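Formimidoylglutamase (Bacillus subtilis, PDB 3M1R) hydrolyses N-formimidoyl-L-glutamate to L-glutamate and formamide in histidine degradation, using two manganese ions per subunit. Local coordinates at residues D[127-133]-D[287-291]; D[54-60]-D[291-295]; D[45-50]-D[95-100]; D[104-108]-D[135-139]; D[156-161]-D[169-174]. One frame throughout, in Å; residues are numbered along the deposited sequence.

Contact 1 (D[127-133]-D[287-291]); sequences GGDNSIS and EIVEV. With CA (calcium ion), chain B.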
# COMPACT_ATOMS: atom_id res chain seq x y z
N GLY D 127 -13.61 -19.39 9.81
CA GLY D 127 -12.18 -19.64 9.93
C GLY D 127 -11.41 -18.33 9.86
O GLY D 127 -11.99 -17.28 9.58
N GLY D 128 -10.10 -18.38 10.11
CA GLY D 128 -9.39 -19.63 10.33
C GLY D 128 -8.92 -20.25 9.03
O GLY D 128 -9.49 -20.00 7.97
N ASP D 129 -7.89 -21.07 9.09
CA ASP D 129 -7.33 -21.66 7.88
C ASP D 129 -7.96 -23.02 7.61
O ASP D 129 -8.82 -23.47 8.35
CB ASP D 129 -5.80 -21.75 7.97
CG ASP D 129 -5.34 -22.74 9.02
OD1 ASP D 129 -6.11 -23.67 9.35
OD2 ASP D 129 -4.19 -22.58 9.51
N ASN D 130 -7.52 -23.69 6.55
CA ASN D 130 -8.19 -24.90 6.12
C ASN D 130 -8.09 -26.04 7.12
O ASN D 130 -8.92 -26.96 7.12
CB ASN D 130 -7.74 -25.34 4.71
CG ASN D 130 -8.89 -25.91 3.88
OD1 ASN D 130 -8.87 -25.86 2.65
ND2 ASN D 130 -9.92 -26.45 4.57
N SER D 131 -7.08 -25.99 7.98
CA SER D 131 -6.83 -27.12 8.89
C SER D 131 -7.97 -27.36 9.88
O SER D 131 -8.08 -28.44 10.42
CB SER D 131 -5.53 -26.90 9.66
OG SER D 131 -5.72 -25.95 10.69
N ILE D 132 -8.81 -26.35 10.12
CA ILE D 132 -9.87 -26.47 11.13
C ILE D 132 -10.95 -27.46 10.71
O ILE D 132 -11.72 -27.92 11.55
CB ILE D 132 -10.56 -25.11 11.48
CG1 ILE D 132 -11.54 -24.68 10.39
CG2 ILE D 132 -9.51 -24.02 11.71
CD1 ILE D 132 -12.44 -23.49 10.79
N SER D 133 -11.01 -27.79 9.42
CA SER D 133 -12.06 -28.65 8.90
C SER D 133 -12.02 -30.06 9.47
O SER D 133 -13.04 -30.77 9.49
CB SER D 133 -12.03 -28.70 7.37
OG SER D 133 -12.30 -27.42 6.83
N GLU D 287 -18.92 -23.76 7.04
CA GLU D 287 -17.71 -23.10 7.49
C GLU D 287 -17.08 -22.39 6.30
O GLU D 287 -17.21 -22.81 5.16
CB GLU D 287 -16.73 -24.12 8.08
CG GLU D 287 -16.18 -25.07 7.04
CD GLU D 287 -15.31 -26.16 7.65
OE1 GLU D 287 -15.22 -26.24 8.90
OE2 GLU D 287 -14.71 -26.94 6.88
N ILE D 288 -16.41 -21.28 6.59
CA ILE D 288 -15.67 -20.56 5.57
C ILE D 288 -14.21 -20.50 5.99
O ILE D 288 -13.89 -20.07 7.10
CB ILE D 288 -16.22 -19.17 5.40
CG1 ILE D 288 -17.69 -19.27 4.98
CG2 ILE D 288 -15.38 -18.37 4.38
CD1 ILE D 288 -18.38 -17.94 4.96
N VAL D 289 -13.33 -20.95 5.11
CA VAL D 289 -11.92 -20.95 5.41
C VAL D 289 -11.11 -20.24 4.34
O VAL D 289 -11.59 -19.96 3.24
CB VAL D 289 -11.36 -22.38 5.61
CG1 VAL D 289 -11.96 -23.03 6.84
CG2 VAL D 289 -11.60 -23.24 4.37
N GLU D 290 -9.87 -19.92 4.72
CA GLU D 290 -8.83 -19.45 3.83
C GLU D 290 -8.98 -18.01 3.38
O GLU D 290 -8.36 -17.58 2.41
CB GLU D 290 -8.61 -20.43 2.67
CG GLU D 290 -8.03 -21.78 3.13
CD GLU D 290 -6.56 -21.69 3.67
OE1 GLU D 290 -6.28 -22.21 4.77
OE2 GLU D 290 -5.69 -21.12 2.98
N VAL D 291 -9.77 -17.23 4.11
CA VAL D 291 -9.74 -15.79 3.92
C VAL D 291 -8.56 -15.17 4.67
O VAL D 291 -8.40 -15.39 5.87
CB VAL D 291 -11.05 -15.15 4.38
CG1 VAL D 291 -10.98 -13.62 4.29
CG2 VAL D 291 -12.20 -15.69 3.53
CA CA B . -7.79 -26.24 0.57
O HOH W 1 -11.51 -17.46 6.65
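G127 and I288 open the backbone part of this contact, where the end of strand 121-127 lies beside strand 283-289 in the parallel sheet of the arginase fold. The N of G127 bonds to O of I288 (2.8 Å), and the N of E290 gives a longer but nearly straight bond (169°) to O of G128 (3.3 Å). A side chain on G127 would collide with the carbonyl of I288. One water accepts from the N of V291 and weakly reaches O of G127 and of G128.

Carboxylates supply the second kind of interaction. E290 bends at its second torsion (chi2 -68°), which carries OE1 back to the N of N130 (2.6 Å), met on the lone pair away from OE2. S133 OG bonds to E287 OE2, although the modelled bond is so short that its exact length is doubtful; S243 also meets OE2, and T136 holds OE1. Within its own segment D129 forms an Asx turn, OD1 taking the N of S131 (2.9 Å) and, on its syn lone pair, the OG of S131 (2.7 Å), while OD2 turns to S50 and S51.

Apolar packing is lighter. CG1 of V289 meets CG1 of I132 (3.9 Å), the two side chains sliding past each other in opposite directions, and V289 crosses the side chain of N130 at about a right angle.

N130 binds calcium here together with D153, D157 and D245, at a site inferred to hold manganese in the enzyme. Through its bond to the N of N130, E290 probably helps to position this metal ligand from the second shell.

Contact 2 (D[54-60]-D[291-295]); sequences HSGASFA and VDPTL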
# COMPACT_ATOMS: atom_id res chain seq x y z
N HIS D 54 2.70 -18.49 5.18
CA HIS D 54 2.48 -17.47 6.20
C HIS D 54 1.04 -16.93 6.05
O HIS D 54 0.68 -16.44 4.97
CB HIS D 54 3.50 -16.34 6.02
CG HIS D 54 3.20 -15.13 6.85
ND1 HIS D 54 3.36 -15.11 8.22
CD2 HIS D 54 2.72 -13.92 6.50
CE1 HIS D 54 3.00 -13.93 8.68
NE2 HIS D 54 2.60 -13.18 7.66
N SER D 55 0.24 -17.01 7.11
CA SER D 55 -1.20 -16.69 7.03
C SER D 55 -1.73 -15.74 8.12
O SER D 55 -1.46 -15.92 9.29
CB SER D 55 -2.03 -17.99 7.04
OG SER D 55 -3.40 -17.72 6.83
N GLY D 56 -2.53 -14.76 7.70
CA GLY D 56 -3.27 -13.91 8.63
C GLY D 56 -4.74 -14.32 8.76
O GLY D 56 -5.60 -13.51 9.14
N ALA D 57 -5.03 -15.58 8.46
CA ALA D 57 -6.42 -16.06 8.53
C ALA D 57 -6.99 -15.98 9.94
O ALA D 57 -8.20 -16.00 10.13
CB ALA D 57 -6.53 -17.48 8.01
N SER D 58 -6.13 -15.91 10.95
CA SER D 58 -6.65 -15.73 12.30
C SER D 58 -7.42 -14.39 12.44
O SER D 58 -8.16 -14.21 13.39
CB SER D 58 -5.51 -15.83 13.34
OG SER D 58 -4.53 -14.87 13.04
N PHE D 59 -7.25 -13.46 11.50
CA PHE D 59 -7.96 -12.18 11.58
C PHE D 59 -9.30 -12.18 10.83
O PHE D 59 -10.10 -11.25 10.97
CB PHE D 59 -7.10 -11.05 11.00
CG PHE D 59 -5.91 -10.72 11.83
CD1 PHE D 59 -4.66 -11.14 11.45
CD2 PHE D 59 -6.04 -9.99 13.00
CE1 PHE D 59 -3.54 -10.84 12.22
CE2 PHE D 59 -4.94 -9.68 13.77
CZ PHE D 59 -3.68 -10.11 13.38
N ALA D 60 -9.52 -13.21 10.02
CA ALA D 60 -10.71 -13.29 9.18
C ALA D 60 -12.02 -13.28 9.96
O ALA D 60 -12.99 -12.67 9.52
CB ALA D 60 -10.63 -14.53 8.30
N VAL D 291 -9.77 -17.23 4.11
CA VAL D 291 -9.74 -15.79 3.92
C VAL D 291 -8.56 -15.17 4.67
O VAL D 291 -8.40 -15.39 5.87
CB VAL D 291 -11.05 -15.15 4.38
CG1 VAL D 291 -10.98 -13.62 4.29
CG2 VAL D 291 -12.20 -15.69 3.53
N ASP D 292 -7.75 -14.37 3.98
CA ASP D 292 -6.63 -13.72 4.66
C ASP D 292 -6.70 -12.19 4.47
O ASP D 292 -6.27 -11.64 3.46
CB ASP D 292 -5.29 -14.30 4.18
CG ASP D 292 -4.08 -13.78 4.99
OD1 ASP D 292 -4.22 -12.78 5.73
OD2 ASP D 292 -2.99 -14.39 4.87
N PRO D 293 -7.24 -11.51 5.46
CA PRO D 293 -7.39 -10.05 5.40
C PRO D 293 -6.08 -9.32 5.14
O PRO D 293 -6.14 -8.25 4.53
CB PRO D 293 -7.88 -9.70 6.81
CG PRO D 293 -8.44 -10.96 7.36
CD PRO D 293 -7.68 -12.07 6.75
N THR D 294 -4.93 -9.83 5.60
CA THR D 294 -3.64 -9.13 5.40
C THR D 294 -3.19 -9.22 3.95
O THR D 294 -2.28 -8.52 3.53
CB THR D 294 -2.51 -9.68 6.29
OG1 THR D 294 -2.19 -11.03 5.90
CG2 THR D 294 -2.93 -9.69 7.73
N LEU D 295 -3.81 -10.11 3.18
CA LEU D 295 -3.44 -10.26 1.78
C LEU D 295 -4.50 -9.60 0.88
O LEU D 295 -4.34 -9.58 -0.35
CB LEU D 295 -3.34 -11.75 1.45
CG LEU D 295 -2.03 -12.52 1.41
CD1 LEU D 295 -0.83 -11.74 1.96
CD2 LEU D 295 -2.22 -13.84 2.11
O HOH W 2 -0.32 -13.62 5.19
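D292 meets G56 with its carboxylate swung out by a first torsion of -172°, which sets CG anti to the backbone N. From there OD2 of D292 accepts the N of G56 (2.9 Å) in an almost straight bond (173°), although the donor stands well above the carboxylate plane. The other oxygen, OD1 of D292, is held by T294, whose N (3.0 Å) and OG1 (2.7 Å) approach from the same face. The first of these bonds closes an Asx turn; the second depends on OG1 of T294 lying between its own backbone N and carbonyl carbon (chi1 66°). Four atoms therefore fix the rotation of one carboxylate, because a water bound to O of H54 also donates to OD2 of D292 (2.8 Å).

The two segments are loops at the C-terminal edge of the parallel sheet, the side on which arginase-family enzymes build their metal centre, and they follow strands 39-45 and 283-289. The 54-60 loop is shaped by an ST turn, S55 OG accepting from the N of A57, and then by a short 3-10 segment. A side chain on G56 would strike both OD1 of D292 and CG2 of T294.

Beyond the carboxylate the packing is apolar. The P293 ring lays CG against CB of F59 (3.9 Å), and its CD approaches CB of A60. CB of A60 also touches CB of V291 (4.0 Å), while CA of A57 makes a CH...O contact to O of V291 (3.4 Å). H54 reaches a neighbouring subunit, where its ring meets H54 and stands edge-to-face with F59 of that copy.

Contact 3 (D[45-50]-D[95-100]); sequences VPLSKS and IHVTDI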
# COMPACT_ATOMS: atom_id res chain seq x y z
N VAL D 45 -13.23 -19.19 14.61
CA VAL D 45 -12.12 -20.12 14.86
C VAL D 45 -10.85 -19.52 14.25
O VAL D 45 -10.47 -19.85 13.13
CB VAL D 45 -12.37 -21.49 14.20
CG1 VAL D 45 -11.22 -22.48 14.53
CG2 VAL D 45 -13.71 -22.06 14.61
N PRO D 46 -10.21 -18.60 14.98
CA PRO D 46 -9.08 -17.81 14.48
C PRO D 46 -7.75 -18.57 14.50
O PRO D 46 -6.80 -18.09 15.12
CB PRO D 46 -9.01 -16.63 15.47
CG PRO D 46 -9.96 -16.98 16.61
CD PRO D 46 -10.47 -18.35 16.41
N LEU D 47 -7.68 -19.72 13.84
CA LEU D 47 -6.44 -20.49 13.75
C LEU D 47 -5.81 -20.30 12.38
O LEU D 47 -6.46 -20.50 11.35
CB LEU D 47 -6.71 -21.98 14.00
CG LEU D 47 -5.55 -22.98 13.91
CD1 LEU D 47 -4.65 -22.89 15.12
CD2 LEU D 47 -6.08 -24.39 13.80
N SER D 48 -4.54 -19.91 12.36
CA SER D 48 -3.85 -19.77 11.09
C SER D 48 -2.38 -20.16 11.17
O SER D 48 -1.66 -20.07 10.17
CB SER D 48 -3.99 -18.34 10.54
OG SER D 48 -3.50 -17.38 11.47
N LYS D 49 -1.92 -20.60 12.33
CA LYS D 49 -0.51 -20.97 12.47
C LYS D 49 -0.21 -22.36 11.92
O LYS D 49 0.95 -22.73 11.75
CB LYS D 49 -0.03 -20.81 13.92
CG LYS D 49 0.51 -19.41 14.20
CD LYS D 49 0.69 -19.15 15.69
CE LYS D 49 1.03 -17.70 15.94
NZ LYS D 49 1.01 -17.33 17.39
N SER D 50 -1.26 -23.11 11.61
CA SER D 50 -1.13 -24.44 11.01
C SER D 50 -0.84 -24.33 9.51
O SER D 50 -0.37 -25.28 8.88
CB SER D 50 -2.39 -25.26 11.24
OG SER D 50 -3.53 -24.44 11.13
N ILE D 95 -7.72 -20.21 20.91
CA ILE D 95 -6.64 -20.82 20.15
C ILE D 95 -5.33 -20.68 20.90
O ILE D 95 -4.97 -19.59 21.37
CB ILE D 95 -6.49 -20.17 18.75
CG1 ILE D 95 -7.79 -20.28 17.96
CG2 ILE D 95 -5.31 -20.79 17.98
CD1 ILE D 95 -8.29 -21.70 17.78
N HIS D 96 -4.60 -21.78 21.04
CA HIS D 96 -3.31 -21.72 21.70
C HIS D 96 -2.28 -20.94 20.88
O HIS D 96 -2.07 -21.24 19.70
CB HIS D 96 -2.77 -23.12 21.96
CG HIS D 96 -1.68 -23.14 22.98
ND1 HIS D 96 -1.68 -24.00 24.05
CD2 HIS D 96 -0.56 -22.39 23.10
CE1 HIS D 96 -0.60 -23.79 24.78
NE2 HIS D 96 0.10 -22.82 24.23
N VAL D 97 -1.65 -19.95 21.50
CA VAL D 97 -0.61 -19.18 20.82
C VAL D 97 0.43 -20.10 20.19
O VAL D 97 0.85 -19.90 19.05
CB VAL D 97 0.11 -18.21 21.78
CG1 VAL D 97 1.13 -17.36 21.01
CG2 VAL D 97 -0.89 -17.32 22.52
N THR D 98 0.79 -21.15 20.94
CA THR D 98 1.93 -22.02 20.64
C THR D 98 1.59 -23.35 19.95
O THR D 98 2.03 -23.60 18.82
CB THR D 98 2.71 -22.33 21.95
OG1 THR D 98 3.51 -21.19 22.30
CG2 THR D 98 3.59 -23.57 21.79
N ASP D 99 0.83 -24.20 20.64
CA ASP D 99 0.62 -25.60 20.25
C ASP D 99 -0.62 -25.82 19.36
O ASP D 99 -1.75 -25.72 19.83
CB ASP D 99 0.53 -26.48 21.50
CG ASP D 99 0.52 -27.96 21.17
OD1 ASP D 99 0.08 -28.33 20.06
OD2 ASP D 99 0.95 -28.76 22.03
N ILE D 100 -0.38 -26.16 18.10
CA ILE D 100 -1.45 -26.32 17.12
C ILE D 100 -2.37 -27.50 17.46
O ILE D 100 -3.58 -27.42 17.28
CB ILE D 100 -0.87 -26.49 15.70
CG1 ILE D 100 -1.87 -26.04 14.65
CG2 ILE D 100 -0.54 -27.93 15.43
CD1 ILE D 100 -2.63 -27.18 14.01
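I95 has its first torsion at -58°, which puts CG1 beside the backbone N and CG2 anti to it, and the two branches serve different partners. CG1 of I95 packs on CD of P46 (3.6 Å), while its CG2 takes CD1 of L47 (3.6 Å), a leucine whose CG is itself turned anti to the backbone N (chi1 179°). The L47 and I95 side chains cross at about a right angle. P46 sits at the centre of an inverse gamma turn, a tight reversal just where strand 39-45 has ended.

K49 runs out fully extended beyond CG alongside V97, pointing the same way, and its NZ bonds to O of V97 (3.1 Å), tilted modestly from the carbonyl plane. The same ammonium reaches O of S51 of a neighbouring subunit. A methionine in its place would probably leave both carbonyl oxygens without this donor and weaken a link between subunits. Packing is tightest at S50, where CB presses on CD1 of I100 (3.4 Å), while OG of S50 turns to D129 and S131 of the metal-bearing loop.

The contact thus joins the loops that follow the adjacent parallel strands 39-45 and 87-93. I100 opens helix 100-117, capped at its N-terminus by D99, and S103 of that helix touches both L47 and I95.

Contact 4 (D[104-108]-D[135-139]); sequences HHHIF and STIKA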
# COMPACT_ATOMS: atom_id res chain seq x y z
N HIS D 104 -6.50 -27.58 18.00
CA HIS D 104 -7.46 -28.49 17.38
C HIS D 104 -8.36 -29.16 18.40
O HIS D 104 -9.57 -29.29 18.16
CB HIS D 104 -6.76 -29.52 16.50
CG HIS D 104 -6.49 -29.03 15.12
ND1 HIS D 104 -7.43 -29.06 14.12
CD2 HIS D 104 -5.38 -28.46 14.58
CE1 HIS D 104 -6.92 -28.55 13.02
NE2 HIS D 104 -5.67 -28.18 13.27
N HIS D 105 -7.80 -29.56 19.54
CA HIS D 105 -8.63 -30.14 20.60
C HIS D 105 -9.63 -29.13 21.16
O HIS D 105 -10.79 -29.47 21.41
CB HIS D 105 -7.77 -30.73 21.71
CG HIS D 105 -7.07 -31.99 21.32
ND1 HIS D 105 -5.70 -32.08 21.20
CD2 HIS D 105 -7.55 -33.22 21.00
CE1 HIS D 105 -5.36 -33.31 20.83
NE2 HIS D 105 -6.47 -34.02 20.71
N HIS D 106 -9.18 -27.89 21.34
CA HIS D 106 -10.11 -26.83 21.73
C HIS D 106 -11.31 -26.84 20.79
O HIS D 106 -12.46 -26.84 21.23
CB HIS D 106 -9.43 -25.47 21.67
CG HIS D 106 -8.39 -25.26 22.70
ND1 HIS D 106 -8.12 -26.19 23.69
CD2 HIS D 106 -7.54 -24.23 22.92
CE1 HIS D 106 -7.15 -25.75 24.46
NE2 HIS D 106 -6.78 -24.55 24.02
N ILE D 107 -11.01 -26.87 19.49
CA ILE D 107 -12.05 -26.80 18.48
C ILE D 107 -12.99 -27.99 18.56
O ILE D 107 -14.21 -27.82 18.59
CB ILE D 107 -11.46 -26.72 17.06
CG1 ILE D 107 -10.53 -25.50 16.96
CG2 ILE D 107 -12.57 -26.69 16.03
CD1 ILE D 107 -9.73 -25.40 15.66
N PHE D 108 -12.44 -29.20 18.60
CA PHE D 108 -13.28 -30.37 18.64
C PHE D 108 -14.14 -30.41 19.90
O PHE D 108 -15.31 -30.77 19.83
CB PHE D 108 -12.48 -31.67 18.53
CG PHE D 108 -13.33 -32.89 18.73
CD1 PHE D 108 -13.15 -33.71 19.84
CD2 PHE D 108 -14.35 -33.18 17.85
CE1 PHE D 108 -13.95 -34.82 20.03
CE2 PHE D 108 -15.16 -34.30 18.03
CZ PHE D 108 -14.96 -35.12 19.13
N SER D 135 -11.31 -30.78 12.77
CA SER D 135 -11.99 -30.74 14.07
C SER D 135 -13.50 -30.43 13.97
O SER D 135 -14.30 -30.98 14.72
CB SER D 135 -11.28 -29.78 15.03
OG SER D 135 -9.96 -30.21 15.32
N THR D 136 -13.89 -29.54 13.06
CA THR D 136 -15.29 -29.14 12.98
C THR D 136 -16.15 -30.30 12.49
O THR D 136 -17.12 -30.68 13.15
CB THR D 136 -15.47 -27.94 12.07
OG1 THR D 136 -14.73 -28.16 10.87
CG2 THR D 136 -14.95 -26.70 12.74
N ILE D 137 -15.78 -30.86 11.35
CA ILE D 137 -16.47 -32.01 10.77
C ILE D 137 -16.52 -33.22 11.70
O ILE D 137 -17.56 -33.86 11.85
CB ILE D 137 -15.85 -32.40 9.43
CG1 ILE D 137 -16.12 -31.28 8.42
CG2 ILE D 137 -16.43 -33.69 8.93
CD1 ILE D 137 -15.43 -31.46 7.10
N LYS D 138 -15.40 -33.54 12.34
CA LYS D 138 -15.39 -34.64 13.30
C LYS D 138 -16.45 -34.44 14.40
O LYS D 138 -17.07 -35.40 14.85
CB LYS D 138 -14.01 -34.77 13.92
CG LYS D 138 -13.83 -35.85 14.98
CD LYS D 138 -12.33 -36.00 15.29
CE LYS D 138 -12.06 -36.37 16.73
NZ LYS D 138 -10.67 -35.95 17.13
N ALA D 139 -16.64 -33.20 14.83
CA ALA D 139 -17.63 -32.89 15.86
C ALA D 139 -19.02 -33.09 15.29
O ALA D 139 -19.87 -33.69 15.93
CB ALA D 139 -17.47 -31.47 16.35
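Helix segments 104-108 and 135-139 run in roughly the same direction, 31° apart, with their axes 8.8 Å from each other at closest approach and the CA atoms of F108 and S135 nearest. They belong to the helical layer on one side of the parallel sheet in the alpha/beta/alpha sandwich of the arginase fold; strand 121-127 connects the two helices, helix 133-141 following it after a short loop.

F108 carries much of the packing. With chi1 at 173° its ring leaves the helix beside its own carbonyl carbon and presents one face to K138, which crosses it at about a right angle. CE of K138 sits over the centre of that face, 3.9 Å from the F108 ring centroid in a CH-pi contact, and NZ follows at 4.4 Å from the same centroid, a cation-pi interaction only 13° off the normal. NZ has a second partner in OH of Y134. At the ring edge CE2 of F108 meets CA of A139 (3.6 Å). Cutting the F108 ring back to an alanine is likely to leave NZ of K138 without its aromatic face and to open a gap beside A139.

At the other end H104 turns its imidazole edge to S135, and ND1 shares a hydrogen bond with OG of S135 (3.0 Å) in the plane of the ring. I107, pointing its CB toward the neighbouring helix, closes the space between: its CG2 presses on CB of S135 at 3.5 Å, a tight carbon pair.

Contact 5 (D[156-161]-D[169-174]); sequences HDVRNT and GTPFRR. With CA (calcium ion), chain B.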
# COMPACT_ATOMS: atom_id res chain seq x y z
N HIS D 156 -7.48 -30.73 -3.33
CA HIS D 156 -8.01 -31.94 -2.70
C HIS D 156 -7.91 -31.88 -1.18
O HIS D 156 -8.80 -32.36 -0.48
CB HIS D 156 -7.27 -33.18 -3.21
CG HIS D 156 -7.53 -33.49 -4.65
ND1 HIS D 156 -8.79 -33.82 -5.13
CD2 HIS D 156 -6.70 -33.54 -5.72
CE1 HIS D 156 -8.72 -34.04 -6.43
NE2 HIS D 156 -7.46 -33.87 -6.82
N ASP D 157 -6.83 -31.28 -0.69
CA ASP D 157 -6.55 -31.20 0.74
C ASP D 157 -6.42 -32.54 1.42
O ASP D 157 -6.94 -32.73 2.52
CB ASP D 157 -7.60 -30.39 1.48
CG ASP D 157 -7.35 -28.91 1.41
OD1 ASP D 157 -6.40 -28.50 0.72
OD2 ASP D 157 -8.11 -28.17 2.07
N VAL D 158 -5.73 -33.46 0.76
CA VAL D 158 -5.43 -34.75 1.33
C VAL D 158 -3.92 -34.94 1.54
O VAL D 158 -3.40 -36.05 1.38
CB VAL D 158 -5.99 -35.87 0.44
CG1 VAL D 158 -7.54 -35.89 0.50
CG2 VAL D 158 -5.49 -35.71 -0.99
N ARG D 159 -3.23 -33.85 1.90
CA ARG D 159 -1.78 -33.88 2.07
C ARG D 159 -1.32 -34.86 3.15
O ARG D 159 -2.02 -35.05 4.15
CB ARG D 159 -1.23 -32.48 2.40
CG ARG D 159 -0.81 -31.65 1.20
CD ARG D 159 -0.22 -30.32 1.64
NE ARG D 159 0.07 -29.44 0.51
CZ ARG D 159 1.28 -29.26 -0.01
NH1 ARG D 159 1.45 -28.44 -1.04
NH2 ARG D 159 2.33 -29.90 0.49
N ASN D 160 -0.14 -35.46 2.96
CA ASN D 160 0.41 -36.35 3.98
C ASN D 160 0.69 -35.57 5.26
O ASN D 160 1.01 -34.39 5.21
CB ASN D 160 1.67 -37.08 3.48
CG ASN D 160 2.88 -36.16 3.39
OD1 ASN D 160 3.47 -35.77 4.41
ND2 ASN D 160 3.27 -35.81 2.17
N THR D 161 0.58 -36.24 6.41
CA THR D 161 0.58 -35.56 7.71
C THR D 161 1.95 -35.39 8.41
O THR D 161 2.08 -34.57 9.33
CB THR D 161 -0.44 -36.23 8.68
OG1 THR D 161 -0.69 -35.37 9.81
CG2 THR D 161 0.07 -37.59 9.15
N GLY D 169 -3.09 -28.37 4.55
CA GLY D 169 -3.60 -29.23 3.50
C GLY D 169 -3.98 -30.64 3.91
O GLY D 169 -4.24 -31.48 3.04
N THR D 170 -4.03 -30.92 5.21
CA THR D 170 -4.22 -32.31 5.65
C THR D 170 -5.62 -32.71 6.13
O THR D 170 -5.85 -33.88 6.40
CB THR D 170 -3.23 -32.69 6.76
OG1 THR D 170 -3.58 -32.01 7.97
CG2 THR D 170 -1.80 -32.34 6.37
N PRO D 171 -6.56 -31.75 6.23
CA PRO D 171 -7.78 -32.07 6.98
C PRO D 171 -8.47 -33.32 6.45
O PRO D 171 -8.88 -34.18 7.23
CB PRO D 171 -8.70 -30.88 6.74
CG PRO D 171 -7.89 -29.86 6.05
CD PRO D 171 -6.75 -30.54 5.40
N PHE D 172 -8.59 -33.42 5.13
CA PHE D 172 -9.40 -34.49 4.56
C PHE D 172 -8.71 -35.85 4.52
O PHE D 172 -9.38 -36.88 4.53
CB PHE D 172 -9.97 -34.09 3.21
CG PHE D 172 -11.03 -33.05 3.31
CD1 PHE D 172 -10.72 -31.71 3.13
CD2 PHE D 172 -12.32 -33.40 3.67
CE1 PHE D 172 -11.70 -30.76 3.26
CE2 PHE D 172 -13.29 -32.46 3.80
CZ PHE D 172 -12.99 -31.14 3.61
N ARG D 173 -7.38 -35.85 4.50
CA ARG D 173 -6.66 -37.11 4.67
C ARG D 173 -6.90 -37.64 6.08
O ARG D 173 -7.12 -38.83 6.28
CB ARG D 173 -5.15 -36.92 4.41
CG ARG D 173 -4.39 -38.24 4.23
CD ARG D 173 -2.95 -38.00 3.77
NE ARG D 173 -2.35 -39.23 3.26
CZ ARG D 173 -2.05 -39.44 1.98
NH1 ARG D 173 -1.50 -40.59 1.61
NH2 ARG D 173 -2.28 -38.50 1.08
N ARG D 174 -6.85 -36.74 7.06
CA ARG D 174 -7.10 -37.12 8.43
C ARG D 174 -8.52 -37.66 8.57
O ARG D 174 -8.73 -38.69 9.19
CB ARG D 174 -6.88 -35.93 9.37
CG ARG D 174 -5.46 -35.85 9.91
CD ARG D 174 -5.31 -34.73 10.93
NE ARG D 174 -4.16 -34.96 11.81
CZ ARG D 174 -4.22 -35.70 12.92
NH1 ARG D 174 -5.36 -36.28 13.28
NH2 ARG D 174 -3.13 -35.87 13.66
CA CA B . -7.79 -26.24 0.57
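R173 presents the edge of its guanidinium to V158: NH2 bonds to O of V158 (2.7 Å, 164°), with that oxygen lying almost exactly in the guanidinium plane and the donor almost straight out from the C=O. The group also makes a cation-pi interaction with Y203. An extended chain, with CG anti to the backbone N (chi1 -166°), carries it there past the carbonyl of R159. The other flat group, the ring of F172, turns an edge to D157, its CD1 touching CB of D157 (3.8 Å).

The backbone supplies the remaining bonds. The N of F172, in the first turn of helix 171-178, points at O of D157 (3.2 Å), and the N of R159 meets O of G169 (2.8 Å) from above the carbonyl plane. A side chain on G169 would run into CD of R159.

D157 grips calcium with both carboxylate oxygens, OD2 at 2.5 Å from the ion. Its backbone sits in the left-handed helical region (phi 59°), and the bond from the N of F172 probably helps to hold this turn.

R159 salt-bridges to D19, and N160 bonds to D21, both of another neighbouring subunit, not the one met by K49. Within the chain, F172 packs on strands 147-152 and 186-191 and on I137 of helix 133-141, while V158 leans on Y200 and Y203 of helix 198-206.

Overall arrangement
Contact 1 is the innermost, joining adjacent central strands with buried carboxylates, and contact 5 meets it at the same calcium through N130 and D157. Contacts 2 and 3 lie on the loops beyond the C-terminal ends of the strands and touch one neighbouring subunit, while contact 5 meets another. They share the long loop after strand 39-45, and contacts 1 and 2 share V291. Contact 4 lies in the helical layer, with apolar packing, a cation-pi pair and a His-Ser bond, and T136 ties it to E287 of contact 1. S50 likewise links contact 3 to D129. Carboxylates bonded to backbone and hydroxyl donors thus mark the strand ends and loops of contacts 1 and 2.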